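Local coordinates for mandelate racemase/muconate lactonizing enzyme family protein (Roseovarius sp. TM1035, PDB 3T9P) that probably acts as an isomerase of the mandelate racemase/muconate lactonizing enzyme family, although its substrate is not established, at residues L348-P353 / G370-P375; P131-A136 / L321-P326; G272-V277 / A300-T305; W168-E173 / E186-T191; E29-E34 / T376-A381. All blocks are in the same frame, centred on the assembly; numbering follows the deposited sequence.

How the contacts relate
From the N terminus, the 29-34 segment opens contact 5, which closes only at 376-381, so the other four contacts lie inside its loop. Contact 2 opens next at 131-136 and closes at 321-326; contacts 4 and 3 follow one another within it. Contact 1 comes after contact 2 has closed, and no pair of loops crosses. Contacts 2, 3 and 4 belong to the barrel and reach the same sheet: contact 4 joins a strand to its following helix, contact 3 pairs two extended stretches, and contact 2 brings a helix end back to strand 132-139. Contact 3 touches contact 2, and contact 1 touches contact 5, which ties the C-terminal segment to the N-terminal sheet.

Contact 1 of 5, residues L348-P353 / G370-P375; sequences LFLGDP and GVEISP
Val371 fits its two methyls between Phe349 and Pro353: CG1 packs on Pro353 CB at 3.8 Å, while CG2 lies 4.1 Å from Phe349 CE1. Ile373 fills the next place along, with CG1 at the edge of the Phe349 ring, near its plane and 3.9 Å from CE1. Leu348 CB sits over one face of that ring, so the phenyl group is braced from within its own segment as well. The forked end of Leu350 reaches over segment 370-375. Its CD1 is almost equally far from Glu372 CD, OE1 and OE2, nearest to CD at 3.5 Å, and its CD2 leans on CB and OG of Ser374, whose hydroxyl caps Thr376 N. The backbones run antiparallel through a single bridge, Phe349 with Ile373, a non-hydrogen-bonded pair. It is flanked by two bonds, Ser374 N to Leu348 O and Leu350 N to Glu372 O, each 2.9 Å. Where the two backbones part, a water donates to Leu350 O and accepts from Glu372 N. On one side Phe349, Pro353 and Val371 rest on Leu313 and Met316 of helix 313-322; on another Leu348 and Ile373 meet helix 375-379.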
# COMPACT_ATOMS: atom_id res chain seq x y z
N LEU A 348 9.66 26.79 4.65
CA LEU A 348 10.11 25.84 3.63
C LEU A 348 10.59 26.55 2.41
O LEU A 348 11.66 26.14 1.86
CB LEU A 348 8.99 24.84 3.22
CG LEU A 348 8.46 24.00 4.33
CD1 LEU A 348 7.26 23.15 3.78
CD2 LEU A 348 9.53 23.16 5.00
N PHE A 349 9.85 27.60 1.97
CA PHE A 349 10.15 28.22 0.69
C PHE A 349 10.51 29.72 0.92
O PHE A 349 10.03 30.32 1.88
CB PHE A 349 8.88 28.13 -0.20
CG PHE A 349 8.43 26.71 -0.35
CD1 PHE A 349 9.25 25.79 -0.98
CD2 PHE A 349 7.18 26.29 0.17
CE1 PHE A 349 8.85 24.39 -1.15
CE2 PHE A 349 6.75 24.91 -0.02
CZ PHE A 349 7.62 23.97 -0.65
N LEU A 350 11.30 30.29 0.03
CA LEU A 350 11.56 31.74 0.03
C LEU A 350 10.46 32.46 -0.74
O LEU A 350 9.76 31.83 -1.58
CB LEU A 350 12.92 32.01 -0.65
CG LEU A 350 14.13 31.39 0.09
CD1 LEU A 350 15.46 31.48 -0.63
CD2 LEU A 350 14.22 31.88 1.54
N GLY A 351 10.26 33.76 -0.45
CA GLY A 351 9.22 34.53 -1.18
C GLY A 351 7.76 34.19 -0.78
O GLY A 351 7.44 33.81 0.32
N ASP A 352 6.83 34.30 -1.66
CA ASP A 352 5.49 34.11 -1.17
C ASP A 352 4.77 33.33 -2.29
O ASP A 352 3.87 33.84 -2.93
CB ASP A 352 4.89 35.50 -1.00
CG ASP A 352 3.59 35.48 -0.25
OD1 ASP A 352 3.28 34.46 0.40
OD2 ASP A 352 2.86 36.48 -0.32
N PRO A 353 5.19 32.07 -2.53
CA PRO A 353 4.57 31.31 -3.67
C PRO A 353 3.05 31.05 -3.48
O PRO A 353 2.31 30.90 -4.49
CB PRO A 353 5.41 29.99 -3.71
CG PRO A 353 5.91 29.85 -2.25
CD PRO A 353 6.20 31.31 -1.79
N GLY A 370 8.53 26.71 -10.01
CA GLY A 370 8.59 28.15 -9.66
C GLY A 370 8.76 28.44 -8.18
O GLY A 370 8.21 29.44 -7.70
N VAL A 371 9.47 27.59 -7.42
CA VAL A 371 9.52 27.82 -5.98
C VAL A 371 10.98 27.65 -5.63
O VAL A 371 11.67 26.91 -6.32
CB VAL A 371 8.65 26.85 -5.07
CG1 VAL A 371 7.12 26.99 -5.30
CG2 VAL A 371 9.11 25.40 -5.09
N GLU A 372 11.44 28.30 -4.57
CA GLU A 372 12.84 28.13 -4.15
C GLU A 372 12.83 27.67 -2.70
O GLU A 372 12.23 28.34 -1.83
CB GLU A 372 13.61 29.45 -4.35
CG GLU A 372 15.16 29.23 -4.13
CD GLU A 372 15.92 30.58 -4.01
OE1 GLU A 372 15.28 31.70 -4.18
OE2 GLU A 372 17.15 30.49 -3.69
N ILE A 373 13.39 26.48 -2.46
CA ILE A 373 13.39 25.93 -1.10
C ILE A 373 14.48 26.71 -0.39
O ILE A 373 15.61 26.84 -0.92
CB ILE A 373 13.73 24.38 -1.07
CG1 ILE A 373 12.58 23.61 -1.76
CG2 ILE A 373 13.96 23.85 0.32
CD1 ILE A 373 13.13 22.53 -2.54
N SER A 374 14.22 27.10 0.83
CA SER A 374 15.22 27.84 1.56
C SER A 374 16.45 27.00 1.91
O SER A 374 16.31 25.97 2.53
CB SER A 374 14.68 28.35 2.89
OG SER A 374 15.78 29.12 3.50
N PRO A 375 17.66 27.52 1.62
CA PRO A 375 18.86 26.86 2.13
C PRO A 375 18.90 26.82 3.68
O PRO A 375 19.58 25.99 4.19
CB PRO A 375 20.04 27.74 1.57
CG PRO A 375 19.44 28.33 0.30
CD PRO A 375 17.99 28.67 0.75
O HOH W 1 9.46 30.14 -3.49

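Contact 2 of 5, residues P131-A136 / L321-P326; sequences PGPVRA and LLRAIP. With SO4 (sulfate ion), chain C.
A surface sulfate site at the start of strand 132-139 is built round Arg323, whose guanidinium lies against Gly132 and Pro133. The anion, probably from the crystallisation liquor, sits at the guanidinium edge, its sulfur in the plane, and takes two bonds: NH1 to sulfate O2 at 2.8 Å and NH2 to sulfate O1 at 2.6 Å. NH1 also gives a hydrogen bond to Pro133 O, 2.9 Å away and close to the guanidinium plane, while NE is held by Ser130 O. These bonds fix the rotation of the group. Gly132, with no side chain, presents its CA to one guanidinium face, 3.6 Å from CZ. Arg323 lies near the C-terminal end of helix 313-322 of the barrel-type enolase C-terminal domain, and strand 132-139 pairs with strands 165-169 and 332-335 there. Two bends, at chi2 (-61°) and chi3 (-53°), curl the arginine so that its guanidinium lies over Gly132. The aliphatic part runs antiparallel to the Val134 side chain, with CD 3.5 Å from Val134 CG2. The other valine methyl, CG1, meets Leu322 CD1 at 4.1 Å, the two side chains nearly perpendicular. Val134 and Leu322 both also pack on Leu332 of strand 332-335.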
# COMPACT_ATOMS: atom_id res chain seq x y z
N PRO A 131 0.87 29.25 -17.43
CA PRO A 131 0.79 29.94 -16.13
C PRO A 131 -0.48 30.76 -16.07
O PRO A 131 -1.01 31.10 -17.08
CB PRO A 131 2.00 30.84 -16.12
CG PRO A 131 2.36 30.96 -17.60
CD PRO A 131 2.08 29.62 -18.16
N GLY A 132 -0.97 31.00 -14.87
CA GLY A 132 -2.13 31.81 -14.64
C GLY A 132 -2.74 31.55 -13.27
O GLY A 132 -2.21 30.78 -12.42
N PRO A 133 -3.92 32.16 -13.04
CA PRO A 133 -4.55 32.01 -11.73
C PRO A 133 -5.34 30.72 -11.58
O PRO A 133 -5.82 30.08 -12.58
CB PRO A 133 -5.56 33.22 -11.71
CG PRO A 133 -5.97 33.36 -13.22
CD PRO A 133 -4.55 33.24 -13.87
N VAL A 134 -5.44 30.26 -10.31
CA VAL A 134 -6.23 29.14 -9.95
C VAL A 134 -7.20 29.59 -8.81
O VAL A 134 -6.73 29.97 -7.71
CB VAL A 134 -5.29 28.03 -9.49
CG1 VAL A 134 -6.07 26.81 -9.14
CG2 VAL A 134 -4.37 27.63 -10.64
N ARG A 135 -8.52 29.52 -9.02
CA ARG A 135 -9.48 29.78 -7.94
C ARG A 135 -9.28 28.74 -6.81
O ARG A 135 -9.15 27.54 -7.07
CB ARG A 135 -10.92 29.53 -8.37
CG ARG A 135 -11.94 30.07 -7.31
CD ARG A 135 -13.25 29.45 -7.59
NE ARG A 135 -14.24 29.92 -6.63
CZ ARG A 135 -15.48 29.51 -6.65
NH1 ARG A 135 -15.86 28.62 -7.58
NH2 ARG A 135 -16.33 29.99 -5.76
N ALA A 136 -9.29 29.20 -5.58
CA ALA A 136 -9.04 28.28 -4.44
C ALA A 136 -10.27 28.21 -3.56
O ALA A 136 -11.04 29.22 -3.44
CB ALA A 136 -7.84 28.86 -3.56
N LEU A 321 -1.00 21.32 -11.92
CA LEU A 321 -1.88 20.33 -12.53
C LEU A 321 -3.24 20.94 -12.94
O LEU A 321 -3.76 20.62 -14.05
CB LEU A 321 -2.16 19.14 -11.58
CG LEU A 321 -3.16 18.05 -11.96
CD1 LEU A 321 -2.33 17.00 -12.69
CD2 LEU A 321 -3.75 17.33 -10.75
N LEU A 322 -3.85 21.78 -12.06
CA LEU A 322 -5.20 22.37 -12.42
C LEU A 322 -5.09 23.36 -13.59
O LEU A 322 -6.10 23.59 -14.26
CB LEU A 322 -5.86 23.09 -11.23
CG LEU A 322 -6.32 22.09 -10.19
CD1 LEU A 322 -6.64 22.80 -8.82
CD2 LEU A 322 -7.53 21.28 -10.68
N ARG A 323 -3.93 23.97 -13.78
CA ARG A 323 -3.69 24.80 -14.97
C ARG A 323 -3.55 24.00 -16.27
O ARG A 323 -3.40 24.62 -17.34
CB ARG A 323 -2.41 25.66 -14.78
CG ARG A 323 -2.55 26.82 -13.73
CD ARG A 323 -3.63 27.86 -14.07
NE ARG A 323 -3.45 28.41 -15.45
CZ ARG A 323 -4.25 29.31 -16.06
NH1 ARG A 323 -5.27 29.87 -15.43
NH2 ARG A 323 -4.03 29.67 -17.32
N ALA A 324 -3.55 22.68 -16.24
CA ALA A 324 -3.23 21.94 -17.42
C ALA A 324 -4.30 20.93 -17.79
O ALA A 324 -4.56 20.71 -18.99
CB ALA A 324 -1.82 21.23 -17.22
N ILE A 325 -5.01 20.35 -16.82
CA ILE A 325 -5.87 19.19 -17.16
C ILE A 325 -7.19 19.67 -17.84
O ILE A 325 -7.68 20.74 -17.51
CB ILE A 325 -6.19 18.26 -16.00
CG1 ILE A 325 -6.98 18.99 -14.87
CG2 ILE A 325 -4.85 17.54 -15.53
CD1 ILE A 325 -7.63 17.97 -13.87
N PRO A 326 -7.75 18.84 -18.78
CA PRO A 326 -8.98 19.36 -19.43
C PRO A 326 -10.24 19.22 -18.57
O PRO A 326 -11.31 19.82 -18.87
CB PRO A 326 -9.08 18.48 -20.73
CG PRO A 326 -8.42 17.11 -20.27
CD PRO A 326 -7.30 17.54 -19.34
S SO4 C . -6.49 32.44 -17.62
O1 SO4 C . -5.21 31.88 -18.05
O2 SO4 C . -7.06 31.68 -16.49
O3 SO4 C . -6.21 33.83 -17.21
O4 SO4 C . -7.48 32.36 -18.71

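Contact 3 of 5, residues G272-V277 / A300-T305; sequences GAVDIV and AGLPVT
Parallel strand pairing in the barrel of the enolase C-terminal domain joins Val277, in strand 276-277, to the extended run around Val304. Val277 uses both its peptide groups: its N gives a bond to Pro303 O at 3.2 Å, and its O receives Thr305 N at 2.9 Å. The two bonds straddle Val304 in the pattern of a single parallel bridge. Val304 CA adds a CH...O contact to the same Val277 oxygen. Side chains close the gap on both sides of the backbone. With Val277 CG1 anti to the carbonyl carbon (chi1 -62°), CG2 falls between backbone N and carbonyl carbon and reaches Val304 CG2 at 3.7 Å. On the other side Ile276 CG2 rests against CB and OG1 of Thr305, 3.6 Å from the latter, and Ile276 CG1 runs across the Pro303 ring. Before the bridge, side chains pack on backbone oxygens: Leu302 CD1 lies 3.4 Å from Val274 O, and Pro303 CD 3.2 Å from Asp275 O. Asp275 itself turns away to a salt bridge with Arg246. Each segment begins just after a helix that ends in a Schellman motif, at Gly272 and Gly301. Strand 252-255 pairs beside Ile276, helix 262-270 covers Val274 and Leu302, and helix 287-299, part of the connection between the two segments, packs on Val277 and Val304.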
# COMPACT_ATOMS: atom_id res chain seq x y z
N GLY A 272 -19.29 3.31 -9.39
CA GLY A 272 -19.88 4.62 -9.42
C GLY A 272 -19.93 5.25 -8.05
O GLY A 272 -20.93 5.76 -7.68
N ALA A 273 -18.86 5.14 -7.30
CA ALA A 273 -18.79 5.68 -5.96
C ALA A 273 -18.88 7.21 -5.81
O ALA A 273 -19.45 7.69 -4.88
CB ALA A 273 -17.61 5.14 -5.21
N VAL A 274 -18.28 7.94 -6.72
CA VAL A 274 -18.17 9.36 -6.59
C VAL A 274 -18.60 10.18 -7.80
O VAL A 274 -18.49 9.75 -8.90
CB VAL A 274 -16.72 9.72 -6.24
CG1 VAL A 274 -16.30 9.03 -4.95
CG2 VAL A 274 -15.82 9.33 -7.35
N ASP A 275 -19.08 11.38 -7.55
CA ASP A 275 -19.28 12.36 -8.59
C ASP A 275 -17.99 13.14 -8.98
O ASP A 275 -17.87 13.70 -10.13
CB ASP A 275 -20.23 13.37 -8.03
CG ASP A 275 -21.58 12.79 -7.78
OD1 ASP A 275 -22.19 12.31 -8.75
OD2 ASP A 275 -22.08 12.89 -6.64
N ILE A 276 -17.01 13.22 -8.03
CA ILE A 276 -15.79 14.05 -8.22
C ILE A 276 -14.58 13.28 -7.64
O ILE A 276 -14.69 12.74 -6.55
CB ILE A 276 -15.88 15.36 -7.44
CG1 ILE A 276 -17.05 16.25 -7.93
CG2 ILE A 276 -14.53 16.09 -7.46
CD1 ILE A 276 -17.35 17.45 -7.14
N VAL A 277 -13.49 13.13 -8.42
CA VAL A 277 -12.32 12.30 -7.95
C VAL A 277 -11.29 13.27 -7.36
O VAL A 277 -11.19 14.39 -7.85
CB VAL A 277 -11.62 11.43 -9.07
CG1 VAL A 277 -12.68 10.35 -9.68
CG2 VAL A 277 -11.05 12.27 -10.12
N ALA A 300 -14.65 8.35 -17.53
CA ALA A 300 -15.88 8.15 -16.84
C ALA A 300 -16.73 9.41 -16.81
O ALA A 300 -17.73 9.44 -16.13
CB ALA A 300 -15.61 7.65 -15.38
N GLY A 301 -16.31 10.48 -17.44
CA GLY A 301 -17.05 11.71 -17.39
C GLY A 301 -17.12 12.51 -16.08
O GLY A 301 -18.05 13.25 -15.86
N LEU A 302 -16.08 12.41 -15.25
CA LEU A 302 -15.99 13.04 -13.95
C LEU A 302 -14.87 14.07 -13.84
O LEU A 302 -13.82 13.88 -14.38
CB LEU A 302 -15.84 12.01 -12.84
CG LEU A 302 -16.82 10.85 -12.72
CD1 LEU A 302 -16.48 9.88 -11.69
CD2 LEU A 302 -18.29 11.15 -12.67
N PRO A 303 -15.14 15.17 -13.15
CA PRO A 303 -14.16 16.20 -12.88
C PRO A 303 -13.13 15.81 -11.81
O PRO A 303 -13.40 14.96 -11.05
CB PRO A 303 -15.01 17.35 -12.38
CG PRO A 303 -16.13 16.79 -11.86
CD PRO A 303 -16.35 15.43 -12.39
N VAL A 304 -12.01 16.50 -11.78
CA VAL A 304 -10.95 16.20 -10.84
C VAL A 304 -10.81 17.43 -9.92
O VAL A 304 -10.41 18.54 -10.38
CB VAL A 304 -9.66 16.00 -11.55
CG1 VAL A 304 -8.53 15.70 -10.57
CG2 VAL A 304 -9.85 14.79 -12.52
N THR A 305 -11.03 17.17 -8.61
CA THR A 305 -10.78 18.29 -7.66
C THR A 305 -9.75 17.73 -6.64
O THR A 305 -10.15 17.15 -5.64
CB THR A 305 -12.12 18.75 -7.01
OG1 THR A 305 -12.98 19.29 -8.05
CG2 THR A 305 -11.91 19.89 -6.00

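Contact 4 of 5, residues W168-E173 / E186-T191; sequences WRVGAE and EAVVPT
Ala187 O is gripped twice within the helix, by Thr191 N at 2.9 Å and Thr191 OG1 at 2.6 Å, which arrive from opposite faces of its carbonyl plane, just before Val188, which meets Trp168 across the contact. The double hold spans the kink at Pro190, whose ring nitrogen has no hydrogen to give to the turn before. Trp168 NE1 makes a weak hydrogen bond to Val188 O, 3.2 Å long and bent to 131° at the hydrogen. Trp168 CB points toward the helix, and with chi1 63° its CG sits between backbone N and carbonyl carbon, which brings the pyrrole side (CD1, NE1) to Val188. The indole and Val188 lie alongside each other, pointing opposite ways. Trp168 CD1 touches Val188 CG2 at 3.6 Å, Val188 CG1 lies in the plane at the ring edge, and Val189 O is also near the edge, 3.9 Å from CZ2. This is the packing of a beta-alpha-beta unit, in which strand 165-169 leads through helix 184-196 into the parallel strand 201-205 of the barrel. Val170 continues the apolar seam: its CG1 lies 3.9 Å from Val189 CG2 and 4.1 Å from Val188 CG1, with Val204 of strand 201-205 alongside. Arg169, between Trp168 and Val170, points away from the helix; its NE bonds Ser140 O and its NH2 forms a salt bridge with Asp205.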
# COMPACT_ATOMS: atom_id res chain seq x y z
N TRP A 168 -15.13 22.75 5.50
CA TRP A 168 -14.93 22.39 6.90
C TRP A 168 -15.33 20.92 7.17
O TRP A 168 -15.60 20.13 6.23
CB TRP A 168 -15.73 23.41 7.78
CG TRP A 168 -17.20 23.50 7.69
CD1 TRP A 168 -18.10 23.01 8.61
CD2 TRP A 168 -18.00 24.10 6.63
NE1 TRP A 168 -19.39 23.37 8.25
CE2 TRP A 168 -19.34 24.04 7.04
CE3 TRP A 168 -17.69 24.83 5.44
CZ2 TRP A 168 -20.39 24.52 6.24
CZ3 TRP A 168 -18.71 25.35 4.68
CH2 TRP A 168 -20.08 25.26 5.13
N ARG A 169 -15.27 20.54 8.46
CA ARG A 169 -15.36 19.12 8.83
C ARG A 169 -16.62 18.79 9.53
O ARG A 169 -17.12 19.58 10.35
CB ARG A 169 -14.23 18.67 9.75
CG ARG A 169 -12.81 19.01 9.23
CD ARG A 169 -12.39 18.19 8.03
NE ARG A 169 -11.46 18.92 7.18
CZ ARG A 169 -10.85 18.43 6.12
NH1 ARG A 169 -10.10 19.24 5.36
NH2 ARG A 169 -10.99 17.12 5.80
N VAL A 170 -17.13 17.60 9.21
CA VAL A 170 -18.22 17.00 9.95
C VAL A 170 -17.78 15.60 10.46
O VAL A 170 -16.75 15.08 10.02
CB VAL A 170 -19.54 16.90 9.11
CG1 VAL A 170 -19.99 18.27 8.70
CG2 VAL A 170 -19.28 16.03 7.80
N GLY A 171 -18.57 15.09 11.39
CA GLY A 171 -18.38 13.77 11.97
C GLY A 171 -17.01 13.85 12.68
O GLY A 171 -16.54 14.92 13.04
N ALA A 172 -16.48 12.66 12.95
CA ALA A 172 -15.11 12.38 13.52
C ALA A 172 -14.37 11.50 12.52
O ALA A 172 -14.97 10.60 11.88
CB ALA A 172 -15.25 11.74 14.95
N GLU A 173 -13.08 11.76 12.33
CA GLU A 173 -12.29 10.95 11.35
C GLU A 173 -12.41 9.46 11.64
O GLU A 173 -12.08 9.00 12.75
CB GLU A 173 -10.83 11.35 11.32
CG GLU A 173 -10.01 10.48 10.36
CD GLU A 173 -8.51 10.85 10.47
OE1 GLU A 173 -7.90 10.60 11.53
OE2 GLU A 173 -7.94 11.38 9.49
N GLU A 186 -24.55 18.91 13.82
CA GLU A 186 -25.87 19.60 13.81
C GLU A 186 -25.72 21.09 13.92
O GLU A 186 -26.46 21.81 13.25
CB GLU A 186 -26.84 19.03 14.89
CG GLU A 186 -27.37 17.69 14.51
CD GLU A 186 -26.41 16.50 14.86
OE1 GLU A 186 -25.37 16.68 15.54
OE2 GLU A 186 -26.77 15.36 14.47
N ALA A 187 -24.72 21.55 14.64
CA ALA A 187 -24.42 22.94 14.76
C ALA A 187 -23.50 23.55 13.71
O ALA A 187 -23.77 24.75 13.27
CB ALA A 187 -23.86 23.26 16.14
N VAL A 188 -22.46 22.78 13.32
CA VAL A 188 -21.36 23.37 12.52
C VAL A 188 -21.92 23.64 11.09
O VAL A 188 -21.49 24.57 10.42
CB VAL A 188 -20.06 22.44 12.50
CG1 VAL A 188 -20.24 21.29 11.49
CG2 VAL A 188 -18.89 23.20 12.14
N VAL A 189 -22.91 22.86 10.67
CA VAL A 189 -23.33 22.88 9.27
C VAL A 189 -24.11 24.22 9.05
O VAL A 189 -23.64 25.10 8.26
CB VAL A 189 -24.16 21.63 8.91
CG1 VAL A 189 -24.92 21.80 7.55
CG2 VAL A 189 -23.31 20.33 8.87
N PRO A 190 -25.21 24.43 9.85
CA PRO A 190 -25.95 25.74 9.67
C PRO A 190 -25.18 26.94 10.18
O PRO A 190 -25.18 28.01 9.55
CB PRO A 190 -27.32 25.51 10.41
CG PRO A 190 -27.06 24.47 11.49
CD PRO A 190 -26.00 23.48 10.65
N THR A 191 -24.42 26.78 11.25
CA THR A 191 -23.69 27.97 11.72
C THR A 191 -22.69 28.56 10.75
O THR A 191 -22.57 29.79 10.66
CB THR A 191 -22.97 27.64 13.14
OG1 THR A 191 -23.97 27.20 14.03
CG2 THR A 191 -22.20 28.78 13.69

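Contact 5 of 5, residues E29-E34 / T376-A381; sequences ETFCNE and TWLDSA
Trp377 lies along Phe31 and Cys32, at the end of strand 25-32, and the following Asn33; Trp377 CG is anti to the backbone N (chi1 -171°), which carries the indole off the helix. The six-membered ring leads: CZ3 comes 3.5 Å from Phe31 O, which lies in the plane at the indole edge, and CH2 reaches Cys32 CA. Asn33 CG sits between backbone N and carbonyl carbon (chi1 67°); its side chain runs nearly perpendicular to that of Trp377, with amide and indole planes 72° apart and ND2 3.6 Å from CZ2. One water joins the two residues, accepting from Asn33 ND2 at 3.1 Å and from Trp377 NE1 at 2.9 Å; Asn33 OD1 is taken by Phe35 N and Val36 N. Leu378, whose CD1 continues the extended chain, lays its other methyl, CD2, over one face of the Phe31 ring, a CH-pi contact 4.2 Å from the centroid. Phe31 CB meets Ala381 CB at 3.8 Å. Strand 25-32 belongs to the N-terminal domain's sheet, which strand 382-387 joins. No direct hydrogen bond links the segments, so the junction rests on van der Waals and CH-pi packing, with a single water bridging the N-H groups of Asn33 and Trp377.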
# COMPACT_ATOMS: atom_id res chain seq x y z
N GLU A 29 19.40 13.07 -4.22
CA GLU A 29 19.60 13.50 -2.87
C GLU A 29 18.29 13.83 -2.15
O GLU A 29 17.44 14.42 -2.71
CB GLU A 29 20.49 14.74 -2.85
CG GLU A 29 21.81 14.61 -3.41
CD GLU A 29 22.42 15.95 -3.75
OE1 GLU A 29 22.01 16.53 -4.74
OE2 GLU A 29 23.27 16.38 -3.03
N THR A 30 18.19 13.45 -0.90
CA THR A 30 17.08 13.78 -0.04
C THR A 30 17.51 14.57 1.21
O THR A 30 18.53 14.34 1.78
CB THR A 30 16.30 12.51 0.42
OG1 THR A 30 17.16 11.65 1.16
CG2 THR A 30 15.64 11.78 -0.80
N PHE A 31 16.69 15.52 1.60
CA PHE A 31 16.87 16.31 2.77
C PHE A 31 15.54 16.23 3.50
O PHE A 31 14.57 16.70 3.01
CB PHE A 31 17.16 17.79 2.40
CG PHE A 31 18.34 18.02 1.50
CD1 PHE A 31 18.29 17.75 0.18
CD2 PHE A 31 19.45 18.62 1.96
CE1 PHE A 31 19.35 18.01 -0.62
CE2 PHE A 31 20.49 18.84 1.15
CZ PHE A 31 20.44 18.53 -0.14
N CYS A 32 15.53 15.66 4.68
CA CYS A 32 14.30 15.45 5.44
C CYS A 32 14.33 15.75 6.93
O CYS A 32 15.35 15.88 7.50
CB CYS A 32 13.86 14.00 5.25
SG CYS A 32 15.11 12.77 5.68
N ASN A 33 13.14 15.88 7.46
CA ASN A 33 12.78 15.79 8.84
C ASN A 33 11.58 14.83 8.88
O ASN A 33 11.27 14.25 7.89
CB ASN A 33 12.57 17.08 9.57
CG ASN A 33 11.38 17.89 9.10
OD1 ASN A 33 10.42 17.42 8.55
ND2 ASN A 33 11.47 19.16 9.34
N GLU A 34 11.00 14.61 10.03
CA GLU A 34 9.84 13.77 10.16
C GLU A 34 8.65 14.19 9.29
O GLU A 34 7.88 13.39 8.92
CB GLU A 34 9.36 13.69 11.61
CG GLU A 34 9.29 12.30 12.11
CD GLU A 34 9.20 12.13 13.68
OE1 GLU A 34 8.12 11.87 14.19
OE2 GLU A 34 10.21 12.24 14.38
N THR A 376 18.23 27.68 4.43
CA THR A 376 18.20 27.52 5.90
C THR A 376 17.58 26.18 6.34
O THR A 376 18.04 25.43 7.25
CB THR A 376 17.41 28.68 6.58
OG1 THR A 376 17.92 29.97 6.11
CG2 THR A 376 17.39 28.63 8.19
N TRP A 377 16.47 25.88 5.72
CA TRP A 377 15.82 24.58 6.10
C TRP A 377 16.69 23.37 5.66
O TRP A 377 16.92 22.45 6.41
CB TRP A 377 14.45 24.61 5.40
CG TRP A 377 13.58 23.41 5.90
CD1 TRP A 377 12.65 23.42 6.89
CD2 TRP A 377 13.68 22.05 5.43
NE1 TRP A 377 12.14 22.12 7.08
CE2 TRP A 377 12.76 21.27 6.19
CE3 TRP A 377 14.46 21.41 4.45
CZ2 TRP A 377 12.58 19.97 5.98
CZ3 TRP A 377 14.27 20.00 4.27
CH2 TRP A 377 13.33 19.33 5.04
N LEU A 378 17.24 23.43 4.45
CA LEU A 378 18.10 22.39 3.96
C LEU A 378 19.28 22.17 4.80
O LEU A 378 19.80 21.03 4.86
CB LEU A 378 18.58 22.70 2.51
CG LEU A 378 17.44 22.81 1.48
CD1 LEU A 378 17.89 23.32 0.10
CD2 LEU A 378 16.70 21.44 1.34
N ASP A 379 19.79 23.26 5.38
CA ASP A 379 21.05 23.20 6.12
C ASP A 379 20.91 22.31 7.34
O ASP A 379 21.88 21.70 7.76
CB ASP A 379 21.55 24.64 6.54
CG ASP A 379 22.85 24.60 7.38
OD1 ASP A 379 23.90 24.20 6.84
OD2 ASP A 379 22.81 25.00 8.56
N SER A 380 19.78 22.27 8.00
CA SER A 380 19.79 21.45 9.17
C SER A 380 18.92 20.19 8.97
O SER A 380 18.57 19.52 9.96
CB SER A 380 19.28 22.22 10.41
OG SER A 380 18.01 22.73 10.13
N ALA A 381 18.59 19.90 7.71
CA ALA A 381 17.81 18.67 7.38
C ALA A 381 18.71 17.44 7.39
O ALA A 381 19.95 17.59 7.33
CB ALA A 381 17.08 18.87 6.03
O HOH W 2 9.83 21.72 8.80